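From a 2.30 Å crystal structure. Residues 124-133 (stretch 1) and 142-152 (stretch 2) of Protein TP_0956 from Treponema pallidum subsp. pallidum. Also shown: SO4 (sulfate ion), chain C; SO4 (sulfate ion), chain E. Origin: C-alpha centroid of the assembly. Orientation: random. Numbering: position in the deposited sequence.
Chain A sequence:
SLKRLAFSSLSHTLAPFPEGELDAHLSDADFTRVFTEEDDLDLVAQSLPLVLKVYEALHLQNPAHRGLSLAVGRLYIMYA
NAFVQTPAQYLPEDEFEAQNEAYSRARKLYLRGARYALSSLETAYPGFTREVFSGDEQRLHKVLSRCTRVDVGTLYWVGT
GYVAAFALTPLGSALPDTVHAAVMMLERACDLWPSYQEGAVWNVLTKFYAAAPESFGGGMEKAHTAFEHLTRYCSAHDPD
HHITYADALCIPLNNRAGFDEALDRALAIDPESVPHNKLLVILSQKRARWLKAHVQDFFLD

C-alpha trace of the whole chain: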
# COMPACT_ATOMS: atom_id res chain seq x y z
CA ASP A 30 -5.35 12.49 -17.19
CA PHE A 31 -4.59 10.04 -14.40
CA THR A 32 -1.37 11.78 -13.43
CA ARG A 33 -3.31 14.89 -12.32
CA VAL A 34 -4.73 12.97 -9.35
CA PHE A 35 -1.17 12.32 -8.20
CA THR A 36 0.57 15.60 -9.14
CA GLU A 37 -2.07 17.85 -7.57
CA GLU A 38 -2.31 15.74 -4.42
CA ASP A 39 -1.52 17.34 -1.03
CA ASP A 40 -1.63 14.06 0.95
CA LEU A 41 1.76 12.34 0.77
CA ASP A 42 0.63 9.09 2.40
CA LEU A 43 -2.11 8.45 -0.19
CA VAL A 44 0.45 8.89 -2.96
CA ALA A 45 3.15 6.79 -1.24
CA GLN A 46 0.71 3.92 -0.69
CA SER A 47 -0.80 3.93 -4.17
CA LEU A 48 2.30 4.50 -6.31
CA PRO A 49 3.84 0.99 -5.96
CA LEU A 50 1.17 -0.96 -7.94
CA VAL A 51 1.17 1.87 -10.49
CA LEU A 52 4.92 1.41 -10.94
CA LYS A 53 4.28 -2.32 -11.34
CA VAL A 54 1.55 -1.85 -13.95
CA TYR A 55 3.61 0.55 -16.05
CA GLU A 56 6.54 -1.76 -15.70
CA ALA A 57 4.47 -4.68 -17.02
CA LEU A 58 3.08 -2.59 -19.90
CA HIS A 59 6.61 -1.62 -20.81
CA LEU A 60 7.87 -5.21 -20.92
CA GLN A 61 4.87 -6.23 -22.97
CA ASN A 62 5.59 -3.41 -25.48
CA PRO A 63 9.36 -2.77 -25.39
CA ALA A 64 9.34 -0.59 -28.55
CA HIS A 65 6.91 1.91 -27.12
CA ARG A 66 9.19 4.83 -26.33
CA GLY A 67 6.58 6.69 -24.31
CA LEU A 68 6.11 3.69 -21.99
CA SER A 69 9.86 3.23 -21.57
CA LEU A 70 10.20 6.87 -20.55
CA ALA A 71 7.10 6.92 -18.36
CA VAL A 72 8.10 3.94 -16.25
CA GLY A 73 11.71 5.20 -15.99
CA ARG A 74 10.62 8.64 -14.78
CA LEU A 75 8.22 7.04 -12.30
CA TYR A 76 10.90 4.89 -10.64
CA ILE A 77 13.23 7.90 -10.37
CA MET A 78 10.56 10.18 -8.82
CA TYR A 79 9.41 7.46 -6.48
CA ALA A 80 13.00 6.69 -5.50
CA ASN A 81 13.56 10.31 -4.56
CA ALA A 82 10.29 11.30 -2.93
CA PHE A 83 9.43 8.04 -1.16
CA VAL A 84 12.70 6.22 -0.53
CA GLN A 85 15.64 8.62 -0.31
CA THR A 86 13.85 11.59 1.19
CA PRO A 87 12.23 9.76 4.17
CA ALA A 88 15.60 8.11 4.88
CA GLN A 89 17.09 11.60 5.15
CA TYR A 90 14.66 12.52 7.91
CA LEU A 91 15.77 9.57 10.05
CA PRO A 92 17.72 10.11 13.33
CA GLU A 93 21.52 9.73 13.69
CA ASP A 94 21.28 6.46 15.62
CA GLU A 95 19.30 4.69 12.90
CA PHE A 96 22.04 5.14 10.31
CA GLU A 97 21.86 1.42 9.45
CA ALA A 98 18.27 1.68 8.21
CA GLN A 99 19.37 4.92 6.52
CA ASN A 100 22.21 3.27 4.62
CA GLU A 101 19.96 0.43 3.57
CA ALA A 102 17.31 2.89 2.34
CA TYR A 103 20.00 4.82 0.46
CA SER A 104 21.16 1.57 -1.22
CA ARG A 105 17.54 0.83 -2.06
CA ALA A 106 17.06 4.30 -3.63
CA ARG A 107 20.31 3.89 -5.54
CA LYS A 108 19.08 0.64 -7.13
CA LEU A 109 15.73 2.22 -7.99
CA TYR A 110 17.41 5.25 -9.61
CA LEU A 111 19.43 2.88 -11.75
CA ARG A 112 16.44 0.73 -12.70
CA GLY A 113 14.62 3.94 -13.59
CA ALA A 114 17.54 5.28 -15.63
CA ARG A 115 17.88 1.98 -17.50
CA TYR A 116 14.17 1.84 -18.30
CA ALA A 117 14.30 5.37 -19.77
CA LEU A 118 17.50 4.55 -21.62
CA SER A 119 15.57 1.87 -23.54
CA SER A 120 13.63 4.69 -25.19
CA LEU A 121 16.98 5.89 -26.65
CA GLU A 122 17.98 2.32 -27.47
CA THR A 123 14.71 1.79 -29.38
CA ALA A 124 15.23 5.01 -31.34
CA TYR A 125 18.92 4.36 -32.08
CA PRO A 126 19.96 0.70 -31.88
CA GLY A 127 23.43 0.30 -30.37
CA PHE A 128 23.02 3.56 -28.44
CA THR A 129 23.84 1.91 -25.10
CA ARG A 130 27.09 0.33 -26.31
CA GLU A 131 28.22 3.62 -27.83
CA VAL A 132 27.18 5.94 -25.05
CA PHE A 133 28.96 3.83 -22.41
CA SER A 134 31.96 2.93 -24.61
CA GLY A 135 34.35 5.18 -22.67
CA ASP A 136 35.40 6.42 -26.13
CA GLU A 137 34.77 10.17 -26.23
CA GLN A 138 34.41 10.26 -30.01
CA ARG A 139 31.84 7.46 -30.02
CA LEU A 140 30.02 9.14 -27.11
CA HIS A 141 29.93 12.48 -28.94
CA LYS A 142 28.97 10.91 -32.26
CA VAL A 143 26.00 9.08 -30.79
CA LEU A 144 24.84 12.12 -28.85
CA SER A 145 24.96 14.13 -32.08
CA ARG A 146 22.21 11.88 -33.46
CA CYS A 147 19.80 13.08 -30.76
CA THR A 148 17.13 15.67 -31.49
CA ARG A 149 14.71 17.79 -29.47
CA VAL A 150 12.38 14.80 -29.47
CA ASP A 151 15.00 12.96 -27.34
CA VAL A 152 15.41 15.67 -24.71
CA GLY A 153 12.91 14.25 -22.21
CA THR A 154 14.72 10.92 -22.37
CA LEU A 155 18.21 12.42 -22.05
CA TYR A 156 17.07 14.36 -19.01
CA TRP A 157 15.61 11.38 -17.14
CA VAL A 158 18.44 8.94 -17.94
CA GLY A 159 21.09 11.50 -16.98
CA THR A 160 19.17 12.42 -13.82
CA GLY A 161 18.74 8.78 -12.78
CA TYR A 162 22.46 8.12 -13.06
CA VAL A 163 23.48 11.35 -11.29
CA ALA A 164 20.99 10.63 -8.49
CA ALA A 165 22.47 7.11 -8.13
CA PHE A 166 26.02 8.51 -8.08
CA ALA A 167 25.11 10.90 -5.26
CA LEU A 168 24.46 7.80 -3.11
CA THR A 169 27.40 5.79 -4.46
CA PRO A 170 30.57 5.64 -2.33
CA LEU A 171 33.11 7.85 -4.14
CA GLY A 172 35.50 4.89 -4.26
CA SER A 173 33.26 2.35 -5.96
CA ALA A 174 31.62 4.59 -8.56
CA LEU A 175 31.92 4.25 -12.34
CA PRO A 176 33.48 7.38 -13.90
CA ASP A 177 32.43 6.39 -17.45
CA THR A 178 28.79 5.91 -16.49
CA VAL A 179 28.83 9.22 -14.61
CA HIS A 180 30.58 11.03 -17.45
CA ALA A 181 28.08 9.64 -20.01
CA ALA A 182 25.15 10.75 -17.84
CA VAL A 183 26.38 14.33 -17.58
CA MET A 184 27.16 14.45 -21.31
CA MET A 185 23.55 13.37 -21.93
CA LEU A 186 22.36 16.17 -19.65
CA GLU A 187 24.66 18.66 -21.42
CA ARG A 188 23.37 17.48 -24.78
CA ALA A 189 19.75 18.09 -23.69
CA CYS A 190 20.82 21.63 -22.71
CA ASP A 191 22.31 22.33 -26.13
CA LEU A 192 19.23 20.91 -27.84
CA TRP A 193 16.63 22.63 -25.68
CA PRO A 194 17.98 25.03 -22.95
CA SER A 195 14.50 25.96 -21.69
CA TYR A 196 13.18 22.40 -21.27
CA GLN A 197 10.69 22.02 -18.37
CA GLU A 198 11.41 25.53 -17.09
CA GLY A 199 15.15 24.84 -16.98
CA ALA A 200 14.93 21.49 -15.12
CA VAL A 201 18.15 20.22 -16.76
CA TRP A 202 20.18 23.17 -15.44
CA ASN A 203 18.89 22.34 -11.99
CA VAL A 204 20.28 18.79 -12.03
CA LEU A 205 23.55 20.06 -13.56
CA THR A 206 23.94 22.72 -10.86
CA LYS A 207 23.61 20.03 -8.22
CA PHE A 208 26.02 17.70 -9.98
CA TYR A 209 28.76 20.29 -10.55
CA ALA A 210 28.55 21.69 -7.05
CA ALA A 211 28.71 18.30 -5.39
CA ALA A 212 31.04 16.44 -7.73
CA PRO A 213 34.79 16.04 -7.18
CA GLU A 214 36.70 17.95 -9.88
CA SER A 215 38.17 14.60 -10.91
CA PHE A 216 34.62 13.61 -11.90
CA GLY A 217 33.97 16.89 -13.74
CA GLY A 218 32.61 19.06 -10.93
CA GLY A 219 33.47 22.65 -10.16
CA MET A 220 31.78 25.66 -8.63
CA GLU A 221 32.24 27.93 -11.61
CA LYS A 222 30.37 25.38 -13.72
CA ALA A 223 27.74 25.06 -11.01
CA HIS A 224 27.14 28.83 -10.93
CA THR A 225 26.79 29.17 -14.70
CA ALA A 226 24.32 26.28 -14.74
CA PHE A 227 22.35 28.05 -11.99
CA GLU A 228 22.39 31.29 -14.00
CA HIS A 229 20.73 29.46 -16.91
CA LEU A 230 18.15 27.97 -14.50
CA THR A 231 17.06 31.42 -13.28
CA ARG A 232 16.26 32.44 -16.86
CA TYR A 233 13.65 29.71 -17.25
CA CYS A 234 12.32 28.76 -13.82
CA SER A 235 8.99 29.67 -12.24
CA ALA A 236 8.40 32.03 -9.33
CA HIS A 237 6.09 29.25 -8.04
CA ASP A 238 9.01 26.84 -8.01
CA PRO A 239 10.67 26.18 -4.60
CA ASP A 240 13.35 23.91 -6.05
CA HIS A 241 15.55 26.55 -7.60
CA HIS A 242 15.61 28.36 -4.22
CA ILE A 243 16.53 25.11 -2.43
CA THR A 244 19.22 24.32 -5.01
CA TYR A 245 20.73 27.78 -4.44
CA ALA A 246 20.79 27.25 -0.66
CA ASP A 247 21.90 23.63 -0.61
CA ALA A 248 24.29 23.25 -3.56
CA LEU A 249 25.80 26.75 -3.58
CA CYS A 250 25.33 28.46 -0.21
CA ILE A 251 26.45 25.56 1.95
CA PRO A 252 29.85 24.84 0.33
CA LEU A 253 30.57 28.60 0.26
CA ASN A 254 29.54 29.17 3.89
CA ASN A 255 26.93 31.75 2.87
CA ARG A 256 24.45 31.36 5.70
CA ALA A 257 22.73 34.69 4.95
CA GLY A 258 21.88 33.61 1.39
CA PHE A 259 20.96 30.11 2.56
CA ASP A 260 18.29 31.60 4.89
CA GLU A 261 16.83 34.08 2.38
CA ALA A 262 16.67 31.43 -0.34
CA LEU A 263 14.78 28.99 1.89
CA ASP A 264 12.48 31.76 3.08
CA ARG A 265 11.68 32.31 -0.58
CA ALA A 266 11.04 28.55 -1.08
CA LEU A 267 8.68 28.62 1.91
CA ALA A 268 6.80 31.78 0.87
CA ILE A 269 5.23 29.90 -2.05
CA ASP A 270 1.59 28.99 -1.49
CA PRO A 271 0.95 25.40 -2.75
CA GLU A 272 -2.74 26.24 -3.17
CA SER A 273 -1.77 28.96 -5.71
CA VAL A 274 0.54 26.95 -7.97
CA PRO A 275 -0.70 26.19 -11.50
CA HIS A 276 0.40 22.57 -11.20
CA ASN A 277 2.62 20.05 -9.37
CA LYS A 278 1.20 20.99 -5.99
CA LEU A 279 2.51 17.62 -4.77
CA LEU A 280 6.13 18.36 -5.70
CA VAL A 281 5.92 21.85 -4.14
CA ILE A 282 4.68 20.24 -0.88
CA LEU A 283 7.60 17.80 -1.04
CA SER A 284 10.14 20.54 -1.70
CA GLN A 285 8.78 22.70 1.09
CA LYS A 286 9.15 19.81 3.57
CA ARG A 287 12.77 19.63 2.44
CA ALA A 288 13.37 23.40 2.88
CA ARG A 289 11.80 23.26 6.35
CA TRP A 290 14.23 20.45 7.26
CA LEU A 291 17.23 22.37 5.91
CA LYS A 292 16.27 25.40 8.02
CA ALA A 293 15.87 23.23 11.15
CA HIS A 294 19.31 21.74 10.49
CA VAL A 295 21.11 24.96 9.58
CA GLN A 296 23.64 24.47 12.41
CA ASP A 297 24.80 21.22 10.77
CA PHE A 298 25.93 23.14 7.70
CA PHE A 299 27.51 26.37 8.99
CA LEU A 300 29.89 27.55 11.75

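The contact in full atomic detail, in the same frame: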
# COMPACT_ATOMS: atom_id res chain seq x y z
N ALA A 124 15.10 4.00 -30.30
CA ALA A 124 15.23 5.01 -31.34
C ALA A 124 16.53 4.90 -32.13
O ALA A 124 16.59 5.28 -33.31
CB ALA A 124 15.09 6.40 -30.76
N TYR A 125 17.58 4.41 -31.48
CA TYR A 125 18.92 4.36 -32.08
C TYR A 125 19.65 3.12 -31.61
O TYR A 125 20.46 3.19 -30.68
CB TYR A 125 19.77 5.57 -31.65
CG TYR A 125 19.08 6.90 -31.81
CD1 TYR A 125 18.84 7.42 -33.07
CD2 TYR A 125 18.69 7.64 -30.70
CE1 TYR A 125 18.22 8.64 -33.23
CE2 TYR A 125 18.05 8.86 -30.84
CZ TYR A 125 17.82 9.36 -32.11
OH TYR A 125 17.19 10.57 -32.26
N PRO A 126 19.35 1.99 -32.25
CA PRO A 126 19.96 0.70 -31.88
C PRO A 126 21.47 0.80 -31.73
O PRO A 126 22.14 1.34 -32.60
CB PRO A 126 19.59 -0.20 -33.06
CG PRO A 126 18.24 0.35 -33.51
CD PRO A 126 18.30 1.84 -33.28
N GLY A 127 21.99 0.29 -30.62
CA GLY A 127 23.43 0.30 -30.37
C GLY A 127 23.82 1.50 -29.53
O GLY A 127 24.99 1.66 -29.17
N PHE A 128 22.82 2.32 -29.21
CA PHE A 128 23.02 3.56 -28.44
C PHE A 128 23.72 3.31 -27.11
O PHE A 128 24.60 4.07 -26.70
CB PHE A 128 21.67 4.25 -28.19
CG PHE A 128 21.79 5.59 -27.47
CD1 PHE A 128 21.67 6.78 -28.18
CD2 PHE A 128 22.03 5.65 -26.09
CE1 PHE A 128 21.79 8.03 -27.52
CE2 PHE A 128 22.15 6.88 -25.43
CZ PHE A 128 22.03 8.07 -26.14
N THR A 129 23.30 2.25 -26.42
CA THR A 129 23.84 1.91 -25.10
C THR A 129 25.31 1.51 -25.13
O THR A 129 26.08 1.89 -24.25
CB THR A 129 23.01 0.79 -24.43
OG1 THR A 129 21.65 1.22 -24.31
CG2 THR A 129 23.56 0.49 -23.04
N ARG A 130 25.70 0.75 -26.15
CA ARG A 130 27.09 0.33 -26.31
C ARG A 130 27.97 1.55 -26.61
O ARG A 130 29.07 1.69 -26.08
CB ARG A 130 27.21 -0.69 -27.43
CG ARG A 130 28.46 -1.56 -27.36
CD ARG A 130 28.28 -2.84 -28.18
NE ARG A 130 29.33 -3.84 -27.97
CZ ARG A 130 29.33 -4.76 -27.00
NH1 ARG A 130 28.32 -4.81 -26.13
NH2 ARG A 130 30.33 -5.62 -26.90
N GLU A 131 27.46 2.44 -27.45
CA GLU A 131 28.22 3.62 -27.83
C GLU A 131 28.35 4.56 -26.65
O GLU A 131 29.45 4.97 -26.29
CB GLU A 131 27.53 4.35 -28.99
CG GLU A 131 27.43 3.51 -30.23
CD GLU A 131 28.78 2.95 -30.65
OE1 GLU A 131 29.68 3.77 -30.94
OE2 GLU A 131 28.93 1.71 -30.67
N VAL A 132 27.21 4.88 -26.04
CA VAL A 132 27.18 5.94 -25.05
C VAL A 132 28.03 5.56 -23.83
O VAL A 132 28.58 6.42 -23.16
CB VAL A 132 25.72 6.32 -24.64
CG1 VAL A 132 25.17 5.36 -23.59
CG2 VAL A 132 25.65 7.75 -24.15
N PHE A 133 28.15 4.27 -23.55
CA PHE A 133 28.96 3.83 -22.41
C PHE A 133 30.31 3.23 -22.83
O PHE A 133 30.95 2.55 -22.04
CB PHE A 133 28.19 2.81 -21.57
CG PHE A 133 27.02 3.39 -20.81
CD1 PHE A 133 27.22 4.40 -19.88
CD2 PHE A 133 25.74 2.92 -21.02
CE1 PHE A 133 26.15 4.94 -19.18
CE2 PHE A 133 24.66 3.44 -20.30
CZ PHE A 133 24.87 4.45 -19.39
N LYS A 142 29.61 11.19 -30.99
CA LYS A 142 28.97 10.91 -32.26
C LYS A 142 27.55 10.43 -32.04
O LYS A 142 26.63 10.81 -32.77
CB LYS A 142 29.75 9.87 -33.07
CG LYS A 142 29.24 9.68 -34.50
CD LYS A 142 30.08 8.66 -35.28
CE LYS A 142 29.77 7.24 -34.82
NZ LYS A 142 30.70 6.22 -35.38
N VAL A 143 27.34 9.60 -31.02
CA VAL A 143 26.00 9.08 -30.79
C VAL A 143 25.09 10.15 -30.22
O VAL A 143 23.89 10.18 -30.50
CB VAL A 143 25.96 7.81 -29.91
CG1 VAL A 143 26.31 8.12 -28.44
CG2 VAL A 143 24.57 7.21 -29.98
N LEU A 144 25.65 11.05 -29.42
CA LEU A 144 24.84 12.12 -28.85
C LEU A 144 24.47 13.13 -29.94
O LEU A 144 23.50 13.87 -29.80
CB LEU A 144 25.54 12.82 -27.67
CG LEU A 144 25.68 12.02 -26.36
CD1 LEU A 144 26.33 12.85 -25.27
CD2 LEU A 144 24.34 11.49 -25.88
N SER A 145 25.23 13.16 -31.02
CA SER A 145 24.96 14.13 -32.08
C SER A 145 23.77 13.67 -32.95
O SER A 145 23.21 14.44 -33.74
CB SER A 145 26.21 14.37 -32.93
OG SER A 145 26.37 13.34 -33.90
N ARG A 146 23.36 12.42 -32.76
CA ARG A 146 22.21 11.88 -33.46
C ARG A 146 20.89 12.30 -32.81
O ARG A 146 19.83 12.29 -33.45
CB ARG A 146 22.32 10.35 -33.55
CG ARG A 146 23.55 9.87 -34.33
CD ARG A 146 23.70 8.36 -34.26
NE ARG A 146 22.58 7.66 -34.88
CZ ARG A 146 22.34 6.36 -34.75
NH1 ARG A 146 23.16 5.60 -34.02
NH2 ARG A 146 21.29 5.80 -35.37
N CYS A 147 20.97 12.69 -31.54
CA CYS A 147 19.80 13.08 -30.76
C CYS A 147 19.18 14.38 -31.23
O CYS A 147 19.87 15.31 -31.62
CB CYS A 147 20.16 13.19 -29.27
SG CYS A 147 20.67 11.60 -28.55
N THR A 148 17.86 14.45 -31.17
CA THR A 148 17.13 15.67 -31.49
C THR A 148 16.27 16.13 -30.31
O THR A 148 16.27 15.51 -29.23
CB THR A 148 16.22 15.43 -32.68
OG1 THR A 148 15.19 14.52 -32.29
CG2 THR A 148 17.03 14.83 -33.83
N ARG A 149 15.52 17.20 -30.53
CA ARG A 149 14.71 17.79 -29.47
C ARG A 149 13.70 16.78 -28.96
O ARG A 149 13.30 16.81 -27.80
CB ARG A 149 14.00 19.05 -29.97
CG ARG A 149 14.93 20.27 -30.03
CD ARG A 149 14.38 21.41 -30.88
NE ARG A 149 13.44 22.26 -30.16
CZ ARG A 149 13.80 23.25 -29.34
NH1 ARG A 149 15.09 23.49 -29.12
NH2 ARG A 149 12.88 23.99 -28.74
N VAL A 150 13.31 15.86 -29.84
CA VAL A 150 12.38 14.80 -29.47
C VAL A 150 12.97 13.89 -28.37
O VAL A 150 12.21 13.28 -27.61
CB VAL A 150 11.97 14.00 -30.74
CG1 VAL A 150 11.43 12.64 -30.39
CG2 VAL A 150 10.94 14.78 -31.53
N ASP A 151 14.30 13.84 -28.28
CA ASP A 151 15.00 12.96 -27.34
C ASP A 151 15.34 13.63 -26.00
O ASP A 151 15.90 12.99 -25.11
CB ASP A 151 16.30 12.43 -27.95
CG ASP A 151 16.06 11.74 -29.28
OD1 ASP A 151 15.19 10.85 -29.31
OD2 ASP A 151 16.74 12.09 -30.28
N VAL A 152 14.99 14.90 -25.86
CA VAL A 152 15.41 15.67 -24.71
C VAL A 152 14.82 15.14 -23.40
O VAL A 152 15.55 14.98 -22.43
CB VAL A 152 15.11 17.16 -24.89
CG1 VAL A 152 15.33 17.90 -23.58
CG2 VAL A 152 16.00 17.74 -26.01
S SO4 C . 32.59 -2.37 -28.25
O1 SO4 C . 33.70 -2.08 -29.16
O2 SO4 C . 31.33 -1.99 -28.88
O3 SO4 C . 32.57 -3.80 -27.97
O4 SO4 C . 32.79 -1.63 -26.99
S SO4 E . 14.69 26.89 -26.60
O1 SO4 E . 13.44 26.16 -26.82
O2 SO4 E . 15.71 26.50 -27.58
O3 SO4 E . 14.39 28.32 -26.73
O4 SO4 E . 15.18 26.62 -25.25
O HOH W 1 21.29 2.98 -34.96

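Two rules govern this contact: a single direct hydrogen bond joins a tyrosine to a buried aspartate, and a small apolar cluster fills the space beside it. Together the stretches bury 495 Å², and Tyr 125 gives up more area to the other stretch than any other residue.

Stretch 1 enters as a helix ends. Ala 124 points toward stretch 2 but stops short of it, and the reach is left to Tyr 125, the first residue to leave helical angles. With chi1 in the m well, its ring extends along stretch 2 until OH meets Asp 151 OD2 at 2.5 Å, the tyrosine donating. The same OD2 accepts from the backbone of Thr 148, N to OD2 being 2.8 Å, so the carboxylate ties the tyrosine to the loop that carries it. Asp 151 suits this place because one carboxylate oxygen can accept from both the hydroxyl and the Thr 148 amide; its OD1 is satisfied elsewhere in the structure. Further back along the ring, Arg 146 lays one face of its guanidinium over the ring's edge, with Tyr 125 CD1 3.7 Å from Arg 146 NH2. Arginine suits this exposed place: its long side chain brings a flat guanidinium against the ring's edge and still leaves NH2 free to bind water.

That end also finds a bridge. Water 1 accepts from Arg 146 NH2 at 2.8 Å and donates to Pro 126 O at 3.0 Å, linking the stretches where the CA-to-CB bond of Pro 126 points away. Pro 126 and Gly 127 occupy the middle of a type II turn, closed by Phe 128 N to Tyr 125 O at 2.9 Å. Gly 127, at phi 95°, is also the N-cap of the next helix; a CB here would jam against the preceding carbonyl oxygen.

The turn delivers Phe 128 to the apolar cluster, where Phe 128, Val 132, Val 143, Leu 144 and Cys 147 are all buried, as suits their apolar side chains and the cysteine's small sulfur. The Phe 128 CA-to-CB bond points sideways, but the t rotamer brings the ring end nearer: CD1 lies 3.4 Å from Val 143 CG2, and CZ 4.1 Å from Leu 144 CD2. Cys 147 SG sits at the ring's edge, 3.9 Å from Phe 128 CE1, and also lies 4.4 Å from Tyr 125 CE2, a compact sulfur shared by two aromatics.

Thr 129 faces away, and Arg 130 is out of reach, weakly hydrogen-bonded to a sulfate. One turn on from Gly 127, Glu 131 contributes its aliphatic base, CB to Val 143 CB being 3.9 Å, while both carboxylate oxygens are satisfied elsewhere. Val 132 completes the packing, its CB 4.2 Å from Val 143 CG1 and its CG2 4.3 Å from Leu 144 CD2. Branched Val 143 thus serves three neighbours from one helical position.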